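Local coordinates for Mgp-operon protein 3 (Mycoplasma pneumoniae, PDB 6RJ1) that probably takes part in host-cell adhesion as an extracellular, membrane-anchored adhesin subunit acting alongside protein P1, at residues Lys222-Glu234 against Glu240-Glu253. Numbering follows the deposited sequence.
Sequences KLDKGRAYRKLNE and EPLDSTKEGKGKDE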
ATOM      1  N   LYS A 222     -14.956  12.817 -11.290  1.00 54.86           N
ATOM      2  CA  LYS A 222     -15.412  14.042 -10.641  1.00 54.73           C
ATOM      3  C   LYS A 222     -14.950  14.111  -9.172  1.00 61.09           C
ATOM      4  O   LYS A 222     -15.056  13.122  -8.436  1.00 59.61           O
ATOM      5  CB  LYS A 222     -16.936  14.154 -10.741  1.00 56.24           C
ATOM      6  CG  LYS A 222     -17.442  14.407 -12.153  1.00 67.50           C
ATOM      7  CD  LYS A 222     -18.858  14.951 -12.144  1.00 81.87           C
ATOM      8  CE  LYS A 222     -19.333  15.318 -13.533  1.00 98.16           C
ATOM      9  NZ  LYS A 222     -20.766  15.725 -13.541  1.00105.60           N
ATOM     10  N   LEU A 223     -14.415  15.277  -8.760  1.00 59.88           N
ATOM     11  CA  LEU A 223     -13.912  15.501  -7.395  1.00 60.29           C
ATOM     12  C   LEU A 223     -14.833  16.384  -6.528  1.00 67.37           C
ATOM     13  O   LEU A 223     -14.484  16.688  -5.384  1.00 67.19           O
ATOM     14  CB  LEU A 223     -12.487  16.087  -7.436  1.00 59.78           C
ATOM     15  CG  LEU A 223     -11.397  15.196  -8.018  1.00 63.61           C
ATOM     16  CD1 LEU A 223     -10.151  15.986  -8.289  1.00 63.60           C
ATOM     17  CD2 LEU A 223     -11.080  14.035  -7.098  1.00 65.17           C
ATOM     18  N   ASP A 224     -16.007  16.773  -7.066  1.00 65.83           N
ATOM     19  CA  ASP A 224     -16.990  17.625  -6.386  1.00 66.76           C
ATOM     20  C   ASP A 224     -17.752  16.939  -5.239  1.00 70.75           C
ATOM     21  O   ASP A 224     -18.204  17.618  -4.312  1.00 71.24           O
ATOM     22  CB  ASP A 224     -17.976  18.223  -7.410  1.00 69.17           C
ATOM     23  CG  ASP A 224     -18.859  17.225  -8.144  1.00 80.58           C
ATOM     24  OD1 ASP A 224     -18.374  16.106  -8.443  1.00 80.13           O
ATOM     25  OD2 ASP A 224     -20.035  17.576  -8.444  1.00 87.51           O
ATOM     26  N   LYS A 225     -17.923  15.609  -5.326  1.00 66.47           N
ATOM     27  CA  LYS A 225     -18.635  14.783  -4.343  1.00 65.28           C
ATOM     28  C   LYS A 225     -17.763  13.600  -3.925  1.00 67.28           C
ATOM     29  O   LYS A 225     -16.747  13.316  -4.575  1.00 65.95           O
ATOM     30  CB  LYS A 225     -19.962  14.256  -4.941  1.00 67.20           C
ATOM     31  CG  LYS A 225     -21.005  15.334  -5.190  1.00 80.62           C
ATOM     32  CD  LYS A 225     -22.295  14.757  -5.759  1.00 88.43           C
ATOM     33  CE  LYS A 225     -23.465  15.703  -5.617  1.00 96.10           C
ATOM     34  NZ  LYS A 225     -23.355  16.879  -6.522  1.00104.76           N
ATOM     35  N   GLY A 226     -18.184  12.920  -2.858  1.00 62.97           N
ATOM     36  CA  GLY A 226     -17.531  11.715  -2.361  1.00 62.07           C
ATOM     37  C   GLY A 226     -16.550  11.860  -1.222  1.00 64.97           C
ATOM     38  O   GLY A 226     -16.492  12.905  -0.558  1.00 65.20           O
ATOM     39  N   ARG A 227     -15.765  10.778  -1.003  1.00 59.71           N
ATOM     40  CA  ARG A 227     -14.708  10.647   0.011  1.00 58.40           C
ATOM     41  C   ARG A 227     -13.782  11.853  -0.046  1.00 63.00           C
ATOM     42  O   ARG A 227     -13.460  12.347  -1.135  1.00 63.05           O
ATOM     43  CB  ARG A 227     -13.867   9.374  -0.180  1.00 54.95           C
ATOM     44  CG  ARG A 227     -14.592   8.159  -0.753  1.00 53.01           C
ATOM     45  CD  ARG A 227     -14.476   6.925   0.126  1.00 61.38           C
ATOM     46  NE  ARG A 227     -13.084   6.623   0.439  1.00 73.34           N
ATOM     47  CZ  ARG A 227     -12.616   6.406   1.659  1.00 89.33           C
ATOM     48  NH1 ARG A 227     -11.330   6.179   1.848  1.00 88.16           N
ATOM     49  NH2 ARG A 227     -13.436   6.398   2.700  1.00 73.96           N
ATOM     50  N   ALA A 228     -13.383  12.346   1.128  1.00 58.91           N
ATOM     51  CA  ALA A 228     -12.557  13.529   1.237  1.00 57.46           C
ATOM     52  C   ALA A 228     -11.162  13.383   0.656  1.00 62.83           C
ATOM     53  O   ALA A 228     -10.514  12.347   0.812  1.00 63.56           O
ATOM     54  CB  ALA A 228     -12.477  13.977   2.676  1.00 57.45           C
ATOM     55  N   TYR A 229     -10.737  14.433  -0.053  1.00 58.80           N
ATOM     56  CA  TYR A 229      -9.410  14.653  -0.594  1.00 58.52           C
ATOM     57  C   TYR A 229      -8.979  15.906   0.128  1.00 65.73           C
ATOM     58  O   TYR A 229      -9.720  16.902   0.134  1.00 67.22           O
ATOM     59  CB  TYR A 229      -9.439  14.879  -2.110  1.00 58.95           C
ATOM     60  CG  TYR A 229      -9.547  13.595  -2.895  1.00 59.96           C
ATOM     61  CD1 TYR A 229      -8.418  12.820  -3.165  1.00 60.05           C
ATOM     62  CD2 TYR A 229     -10.780  13.139  -3.353  1.00 61.47           C
ATOM     63  CE1 TYR A 229      -8.514  11.626  -3.878  1.00 60.30           C
ATOM     64  CE2 TYR A 229     -10.888  11.951  -4.070  1.00 61.82           C
ATOM     65  CZ  TYR A 229      -9.753  11.197  -4.335  1.00 66.44           C
ATOM     66  OH  TYR A 229      -9.872  10.024  -5.050  1.00 62.44           O
ATOM     67  N   ARG A 230      -7.857  15.843   0.839  1.00 62.25           N
ATOM     68  CA  ARG A 230      -7.450  17.008   1.608  1.00 62.11           C
ATOM     69  C   ARG A 230      -6.003  17.413   1.356  1.00 66.33           C
ATOM     70  O   ARG A 230      -5.172  16.582   0.979  1.00 65.88           O
ATOM     71  CB  ARG A 230      -7.710  16.789   3.121  1.00 60.90           C
ATOM     72  CG  ARG A 230      -9.172  16.616   3.538  1.00 63.49           C
ATOM     73  CD  ARG A 230      -9.934  17.927   3.596  1.00 67.22           C
ATOM     74  NE  ARG A 230     -11.337  17.752   3.992  1.00 73.51           N
ATOM     75  CZ  ARG A 230     -12.339  17.543   3.138  1.00 83.93           C
ATOM     76  NH1 ARG A 230     -13.579  17.391   3.586  1.00 62.09           N
ATOM     77  NH2 ARG A 230     -12.106  17.470   1.832  1.00 70.55           N
ATOM     78  N   LYS A 231      -5.714  18.706   1.574  1.00 62.44           N
ATOM     79  CA  LYS A 231      -4.374  19.264   1.475  1.00 62.02           C
ATOM     80  C   LYS A 231      -3.607  18.888   2.756  1.00 66.87           C
ATOM     81  O   LYS A 231      -4.214  18.488   3.752  1.00 66.89           O
ATOM     82  CB  LYS A 231      -4.427  20.781   1.276  1.00 63.29           C
ATOM     83  CG  LYS A 231      -4.794  21.199  -0.143  1.00 67.86           C
ATOM     84  CD  LYS A 231      -4.309  22.613  -0.450  1.00 79.38           C
ATOM     85  CE  LYS A 231      -4.400  22.908  -1.924  1.00101.55           C
ATOM     86  NZ  LYS A 231      -3.813  24.232  -2.261  1.00111.18           N
ATOM     87  N   LEU A 232      -2.275  18.978   2.709  1.00 62.61           N
ATOM     88  CA  LEU A 232      -1.369  18.618   3.794  1.00 61.51           C
ATOM     89  C   LEU A 232      -1.750  19.196   5.171  1.00 65.03           C
ATOM     90  O   LEU A 232      -1.708  18.467   6.162  1.00 64.21           O
ATOM     91  CB  LEU A 232       0.058  19.019   3.389  1.00 61.04           C
ATOM     92  CG  LEU A 232       1.041  17.906   2.982  1.00 64.34           C
ATOM     93  CD1 LEU A 232       0.370  16.749   2.267  1.00 63.71           C
ATOM     94  CD2 LEU A 232       2.162  18.468   2.155  1.00 65.34           C
ATOM     95  N   ASN A 233      -2.153  20.475   5.215  1.00 62.00           N
ATOM     96  CA  ASN A 233      -2.549  21.168   6.446  1.00 61.87           C
ATOM     97  C   ASN A 233      -4.054  21.059   6.760  1.00 65.38           C
ATOM     98  O   ASN A 233      -4.502  21.521   7.818  1.00 64.88           O
ATOM     99  CB  ASN A 233      -2.081  22.624   6.432  1.00 60.88           C
ATOM    100  CG  ASN A 233      -0.582  22.751   6.493  1.00 75.22           C
ATOM    101  OD1 ASN A 233       0.064  22.352   7.468  1.00 66.97           O
ATOM    102  ND2 ASN A 233       0.007  23.292   5.444  1.00 63.80           N
ATOM    103  N   GLU A 234      -4.821  20.433   5.849  1.00 60.92           N
ATOM    104  CA  GLU A 234      -6.247  20.195   6.039  1.00 59.90           C
ATOM    105  C   GLU A 234      -6.402  18.888   6.812  1.00 63.67           C
ATOM    106  O   GLU A 234      -5.435  18.132   6.948  1.00 63.94           O
ATOM    107  CB  GLU A 234      -6.982  20.123   4.687  1.00 60.77           C
ATOM    108  CG  GLU A 234      -7.277  21.477   4.065  1.00 70.26           C
ATOM    109  CD  GLU A 234      -7.837  21.485   2.652  1.00 88.47           C
ATOM    110  OE1 GLU A 234      -7.917  20.406   2.020  1.00 75.89           O
ATOM    111  OE2 GLU A 234      -8.195  22.586   2.172  1.00 84.41           O
ATOM    112  N   GLU A 240     -17.392   9.185   6.345  1.00 72.75           N
ATOM    113  CA  GLU A 240     -17.190   8.815   4.946  1.00 72.63           C
ATOM    114  C   GLU A 240     -18.529   8.391   4.322  1.00 76.55           C
ATOM    115  O   GLU A 240     -19.344   7.776   5.016  1.00 74.93           O
ATOM    116  CB  GLU A 240     -16.079   7.762   4.768  1.00 73.99           C
ATOM    117  CG  GLU A 240     -16.258   6.472   5.558  1.00 83.42           C
ATOM    118  CD  GLU A 240     -15.462   5.316   4.992  1.00 98.48           C
ATOM    119  OE1 GLU A 240     -15.664   4.985   3.802  1.00105.29           O
ATOM    120  OE2 GLU A 240     -14.634   4.742   5.734  1.00 83.66           O
ATOM    121  N   PRO A 241     -18.799   8.748   3.039  1.00 74.43           N
ATOM    122  CA  PRO A 241     -20.109   8.417   2.450  1.00 74.37           C
ATOM    123  C   PRO A 241     -20.335   6.949   2.100  1.00 79.60           C
ATOM    124  O   PRO A 241     -19.384   6.218   1.813  1.00 79.49           O
ATOM    125  CB  PRO A 241     -20.165   9.305   1.208  1.00 75.88           C
ATOM    126  CG  PRO A 241     -18.756   9.484   0.818  1.00 80.37           C
ATOM    127  CD  PRO A 241     -17.956   9.503   2.084  1.00 75.86           C
ATOM    128  N   LEU A 242     -21.616   6.535   2.098  1.00 77.08           N
ATOM    129  CA  LEU A 242     -22.037   5.183   1.730  1.00 77.34           C
ATOM    130  C   LEU A 242     -21.982   5.034   0.215  1.00 82.04           C
ATOM    131  O   LEU A 242     -21.685   3.947  -0.286  1.00 82.29           O
ATOM    132  CB  LEU A 242     -23.458   4.907   2.229  1.00 77.43           C
ATOM    133  CG  LEU A 242     -23.595   4.613   3.709  1.00 82.70           C
ATOM    134  CD1 LEU A 242     -24.969   4.962   4.186  1.00 82.79           C
ATOM    135  CD2 LEU A 242     -23.299   3.149   4.011  1.00 86.44           C
ATOM    136  N   ASP A 243     -22.268   6.139  -0.504  1.00 78.14           N
ATOM    137  CA  ASP A 243     -22.256   6.243  -1.959  1.00 77.61           C
ATOM    138  C   ASP A 243     -21.619   7.584  -2.329  1.00 78.88           C
ATOM    139  O   ASP A 243     -22.205   8.637  -2.070  1.00 78.69           O
ATOM    140  CB  ASP A 243     -23.692   6.138  -2.513  1.00 79.89           C
ATOM    141  CG  ASP A 243     -23.826   5.814  -3.995  1.00 93.88           C
ATOM    142  OD1 ASP A 243     -22.832   5.999  -4.743  1.00 94.51           O
ATOM    143  OD2 ASP A 243     -24.927   5.377  -4.410  1.00101.60           O
ATOM    144  N   SER A 244     -20.415   7.542  -2.918  1.00 73.34           N
ATOM    145  CA  SER A 244     -19.676   8.736  -3.326  1.00 72.54           C
ATOM    146  C   SER A 244     -20.199   9.388  -4.616  1.00 77.24           C
ATOM    147  O   SER A 244     -19.734  10.463  -5.008  1.00 76.89           O
ATOM    148  CB  SER A 244     -18.189   8.438  -3.424  1.00 74.14           C
ATOM    149  OG  SER A 244     -17.602   8.551  -2.143  1.00 78.42           O
ATOM    150  N   THR A 245     -21.175   8.742  -5.255  1.00 74.32           N
ATOM    151  CA  THR A 245     -21.852   9.217  -6.452  1.00 74.57           C
ATOM    152  C   THR A 245     -23.017  10.129  -6.010  1.00 78.82           C
ATOM    153  O   THR A 245     -23.495  10.955  -6.793  1.00 78.32           O
ATOM    154  CB  THR A 245     -22.201   7.987  -7.331  1.00 86.21           C
ATOM    155  OG1 THR A 245     -21.177   7.812  -8.312  1.00 87.66           O
ATOM    156  CG2 THR A 245     -23.588   8.052  -7.992  1.00 86.25           C
ATOM    157  N   LYS A 246     -23.421  10.016  -4.729  1.00 76.36           N
ATOM    158  CA  LYS A 246     -24.547  10.758  -4.156  1.00 76.67           C
ATOM    159  C   LYS A 246     -24.176  11.717  -3.023  1.00 80.89           C
ATOM    160  O   LYS A 246     -24.680  12.839  -2.996  1.00 80.02           O
ATOM    161  CB  LYS A 246     -25.644   9.778  -3.701  1.00 79.03           C
ATOM    162  CG  LYS A 246     -26.481   9.264  -4.865  1.00101.91           C
ATOM    163  CD  LYS A 246     -27.106   7.900  -4.587  1.00116.05           C
ATOM    164  CE  LYS A 246     -28.082   7.469  -5.664  1.00130.43           C
ATOM    165  NZ  LYS A 246     -27.417   7.207  -6.972  1.00141.18           N
ATOM    166  N   GLU A 247     -23.320  11.276  -2.087  1.00 78.22           N
ATOM    167  CA  GLU A 247     -22.934  12.084  -0.928  1.00 77.89           C
ATOM    168  C   GLU A 247     -21.433  12.373  -0.866  1.00 81.10           C
ATOM    169  O   GLU A 247     -20.676  11.878  -1.701  1.00 81.26           O
ATOM    170  CB  GLU A 247     -23.453  11.453   0.384  1.00 79.33           C
ATOM    171  CG  GLU A 247     -24.975  11.419   0.503  1.00 89.68           C
ATOM    172  CD  GLU A 247     -25.746  12.727   0.417  1.00108.98           C
ATOM    173  OE1 GLU A 247     -26.941  12.671   0.044  1.00111.56           O
ATOM    174  OE2 GLU A 247     -25.178  13.798   0.733  1.00 97.59           O
ATOM    175  N   GLY A 248     -21.031  13.188   0.110  1.00 75.83           N
ATOM    176  CA  GLY A 248     -19.653  13.624   0.294  1.00 74.32           C
ATOM    177  C   GLY A 248     -19.381  14.910  -0.469  1.00 76.81           C
ATOM    178  O   GLY A 248     -20.188  15.320  -1.313  1.00 76.96           O
ATOM    179  N   LYS A 249     -18.250  15.567  -0.174  1.00 71.68           N
ATOM    180  CA  LYS A 249     -17.871  16.818  -0.842  1.00 70.26           C
ATOM    181  C   LYS A 249     -16.534  16.722  -1.610  1.00 72.97           C
ATOM    182  O   LYS A 249     -16.079  17.719  -2.165  1.00 72.10           O
ATOM    183  CB  LYS A 249     -17.878  18.002   0.146  1.00 71.10           C
ATOM    184  CG  LYS A 249     -19.265  18.400   0.621  1.00 74.28           C
ATOM    185  CD  LYS A 249     -20.112  19.023  -0.481  1.00 77.35           C
ATOM    186  CE  LYS A 249     -21.587  18.910  -0.203  1.00 83.45           C
ATOM    187  NZ  LYS A 249     -22.397  19.491  -1.310  1.00 93.80           N
ATOM    188  N   GLY A 250     -15.951  15.526  -1.666  1.00 68.80           N
ATOM    189  CA  GLY A 250     -14.698  15.276  -2.364  1.00 68.32           C
ATOM    190  C   GLY A 250     -13.577  16.170  -1.885  1.00 72.73           C
ATOM    191  O   GLY A 250     -13.253  16.168  -0.691  1.00 72.77           O
ATOM    192  N   LYS A 251     -13.015  16.982  -2.806  1.00 68.81           N
ATOM    193  CA  LYS A 251     -11.925  17.914  -2.488  1.00 67.80           C
ATOM    194  C   LYS A 251     -12.417  19.220  -1.885  1.00 73.03           C
ATOM    195  O   LYS A 251     -11.622  19.957  -1.307  1.00 73.09           O
ATOM    196  CB  LYS A 251     -11.011  18.159  -3.698  1.00 68.68           C
ATOM    197  CG  LYS A 251     -11.607  18.972  -4.847  1.00 72.39           C
ATOM    198  CD  LYS A 251     -10.502  19.343  -5.834  1.00 71.34           C
ATOM    199  CE  LYS A 251     -10.968  20.103  -7.038  1.00 70.51           C
ATOM    200  NZ  LYS A 251     -11.239  21.526  -6.723  1.00 85.05           N
ATOM    201  N   ASP A 252     -13.723  19.497  -2.010  1.00 71.05           N
ATOM    202  CA  ASP A 252     -14.361  20.719  -1.528  1.00 72.11           C
ATOM    203  C   ASP A 252     -14.443  20.786   0.008  1.00 77.33           C
ATOM    204  O   ASP A 252     -15.500  20.552   0.602  1.00 75.95           O
ATOM    205  CB  ASP A 252     -15.733  20.905  -2.205  1.00 74.43           C
ATOM    206  CG  ASP A 252     -16.384  22.265  -2.068  1.00 87.70           C
ATOM    207  OD1 ASP A 252     -15.900  23.084  -1.247  1.00 89.56           O
ATOM    208  OD2 ASP A 252     -17.397  22.504  -2.759  1.00 93.77           O
ATOM    209  N   GLU A 253     -13.307  21.154   0.630  1.00 76.23           N
ATOM    210  CA  GLU A 253     -13.124  21.312   2.074  1.00 76.70           C
ATOM    211  C   GLU A 253     -14.014  22.432   2.624  1.00 82.70           C
ATOM    212  O   GLU A 253     -14.562  22.278   3.716  1.00 82.77           O
ATOM    213  CB  GLU A 253     -11.639  21.572   2.395  1.00 77.86           C
ATOM    214  CG  GLU A 253     -11.252  21.364   3.851  1.00 88.01           C
ATOM    215  CD  GLU A 253     -11.529  22.517   4.797  1.00111.81           C
ATOM    216  OE1 GLU A 253     -11.081  23.652   4.510  1.00106.47           O
ATOM    217  OE2 GLU A 253     -12.193  22.283   5.833  1.00107.00           O
TER
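A type II' beta turn, Lys249 to Asp252, leading into helix 253-267 is pressed by its Gly250-Lys251 peptide against residues 223-230, joining the start of that helix to the backbone around strand 229-230. Backbone bonds place it: Lys251 N donates to Leu223 O (3.0 Å, 164° at the hydrogen), and Gly250 N donates to Gly226 O. Gly250 CA makes a CA-H...O contact with Leu223 O at 3.3 Å, and its positive phi suits glycine. Gly250 O takes two donors, Tyr229 N and the side-chain NH2 of Arg230, the latter 3.1 Å away and in the carbonyl plane.

Arg230 NH2 also donates to its neighbour's carbonyl, Tyr229 O, which limits rotation of the guanidinium. Glu253 CA sits over the centre of one face and Ala228 CB toward the rim of the other; the bend at chi2 (-78°) folds the arginine chain across Glu253 CG, 3.6 Å from Arg230 NE. Glu234 lays its carboxylate against the CB and CG of Glu253, steadied by Lys231 N, which donates to Glu234 OE1 (2.8 Å) within the 231-234 type I turn.

At the far end, Arg227 N donates to Ser244 OG at 3.1 Å, a hydroxyl that also pairs with Gly178 O. Arg227 NH2 forms a salt bridge with Glu240 OE1 (2.9 Å), the two flat groups inclined by 46°; Glu167 pairs with the same arginine, and Thr171 and Thr174 hold the Glu240 carboxylate.

Glu234 OE2 and Glu253 OE1 are like charges 3.9 Å apart; Arg230 lies near without a salt bridge to either, so any easing is at most through space. The buried Arg227 guanidinium, balanced by Glu240 and Glu167, would favour keeping both carboxylates ionised.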